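Polyporopepsin (Irpex lacteus, PDB 1WKR) cleaves peptide bonds with broad specificity as a pepsin-like aspartic endopeptidase and clots milk. Local coordinates at residues 235-238 / 243-246. Residues are numbered along the deposited sequence; the frame is centred on the assembly and turned at random.
Sequences VADN and LRLT
Val235 and Arg244 form an antiparallel hydrogen-bonded pair, their CA atoms 5.6 Å apart, in a short beta hairpin at the protein surface. Arg244 N donates to Val235 O at 2.9 Å, and Val235 N donates to Arg244 O at 3.2 Å. Both bonds are fairly straight, with N-H...O angles of 160° and 166°. Leu243 CA lies 3.4 Å from Val235 O and adds a CA-H...O contact.

The side chains of Val235 and Arg244 rise from the same face of the pair. Arg244 has CG anti to its own N (chi1 -174°) and stays extended to NE. Its stem slants across Asp237, and its end leads away from 235-238. Asp237 CB meets Arg244 CB at 4.1 Å, and Asp237 OD1 lies 4.0 Å from Arg244 CD. The charged ends do not touch: Asp237 OD1 and Arg244 NH1 are 5.1 Å apart. Asp237 OD2 is instead hydrogen-bonded to Thr240 OG1 in the connecting loop. Leu243 CD2 lies over the flat face of the Val235 carbonyl, 3.7 Å from Val235 O.

Strand 243-245 also pairs with strand 289-295, whose Tyr290 touches Asp237 and Arg244. This leaves 235-236 at the sheet edge, in the C-terminal lobe, away from the catalytic aspartates. Two backbone bonds and Leu243 packing join the strands; Asp237 and Arg244 add van der Waals contacts and perhaps modest attraction, without a salt bridge.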
loop_
_atom_site.group_PDB
_atom_site.type_symbol
_atom_site.label_atom_id
_atom_site.label_comp_id
_atom_site.label_asym_id
_atom_site.label_seq_id
_atom_site.Cartn_x
_atom_site.Cartn_y
_atom_site.Cartn_z
ATOM N N VAL A 235 -21.530 -1.069 14.225
ATOM C CA VAL A 235 -22.264 0.207 13.975
ATOM C C VAL A 235 -21.228 1.244 13.663
ATOM O O VAL A 235 -20.044 1.221 14.026
ATOM C CB VAL A 235 -23.124 0.551 15.170
ATOM C CG1 VAL A 235 -24.151 -0.568 15.455
ATOM C CG2 VAL A 235 -22.388 0.949 16.352
ATOM N N ALA A 236 -21.674 2.341 12.986
ATOM C CA ALA A 236 -20.838 3.496 12.747
ATOM C C ALA A 236 -20.456 4.177 13.960
ATOM O O ALA A 236 -21.178 4.182 15.058
ATOM C CB ALA A 236 -21.713 4.561 11.862
ATOM N N ASP A 237 -19.257 4.735 14.050
ATOM C CA ASP A 237 -18.780 5.498 15.158
ATOM C C ASP A 237 -18.360 6.973 14.776
ATOM O O ASP A 237 -17.367 7.075 13.951
ATOM C CB ASP A 237 -17.611 4.745 15.836
ATOM C CG ASP A 237 -17.116 5.496 16.971
ATOM O OD1 ASP A 237 -17.806 5.490 18.059
ATOM O OD2 ASP A 237 -16.043 6.110 16.951
ATOM N N ASN A 238 -18.856 7.988 15.597
ATOM C CA ASN A 238 -18.519 9.425 15.326
ATOM C C ASN A 238 -17.144 9.654 15.439
ATOM O O ASN A 238 -16.477 10.410 14.575
ATOM C CB ASN A 238 -19.388 10.397 16.278
ATOM C CG ASN A 238 -19.095 11.892 16.069
ATOM O OD1 ASN A 238 -19.671 12.515 15.165
ATOM N ND2 ASN A 238 -18.121 12.445 16.850
ATOM N N LEU A 243 -15.966 1.517 11.962
ATOM C CA LEU A 243 -17.005 0.710 12.620
ATOM C C LEU A 243 -16.564 0.382 14.018
ATOM O O LEU A 243 -15.368 0.271 14.291
ATOM C CB LEU A 243 -17.166 -0.566 11.852
ATOM C CG LEU A 243 -17.854 -0.476 10.495
ATOM C CD1 LEU A 243 -17.802 -1.823 9.756
ATOM C CD2 LEU A 243 -19.286 0.031 10.597
ATOM N N ARG A 244 -17.506 0.214 14.930
ATOM C CA ARG A 244 -17.230 -0.160 16.307
ATOM C C ARG A 244 -18.027 -1.416 16.673
ATOM O O ARG A 244 -19.154 -1.600 16.264
ATOM C CB ARG A 244 -17.565 0.956 17.290
ATOM C CG ARG A 244 -17.188 0.724 18.740
ATOM C CD ARG A 244 -17.591 1.890 19.780
ATOM N NE ARG A 244 -17.459 1.344 21.239
ATOM C CZ ARG A 244 -16.659 1.816 22.138
ATOM N NH1 ARG A 244 -15.893 2.942 22.014
ATOM N NH2 ARG A 244 -16.492 1.112 23.253
ATOM N N LEU A 245 -17.381 -2.260 17.502
ATOM C CA LEU A 245 -18.025 -3.440 18.090
ATOM C C LEU A 245 -18.043 -3.249 19.637
ATOM O O LEU A 245 -17.170 -2.714 20.208
ATOM C CB LEU A 245 -17.171 -4.720 17.814
ATOM C CG LEU A 245 -17.047 -5.107 16.349
ATOM C CD1 LEU A 245 -16.241 -6.417 16.276
ATOM C CD2 LEU A 245 -18.432 -5.293 15.730
ATOM N N THR A 246 -19.108 -3.853 20.208
ATOM C CA THR A 246 -19.099 -4.039 21.670
ATOM C C THR A 246 -18.128 -5.143 22.064
ATOM O O THR A 246 -17.613 -5.908 21.252
ATOM C CB THR A 246 -20.497 -4.471 22.147
ATOM O OG1 THR A 246 -20.823 -5.747 21.587
ATOM C CG2 THR A 246 -21.583 -3.438 21.763
#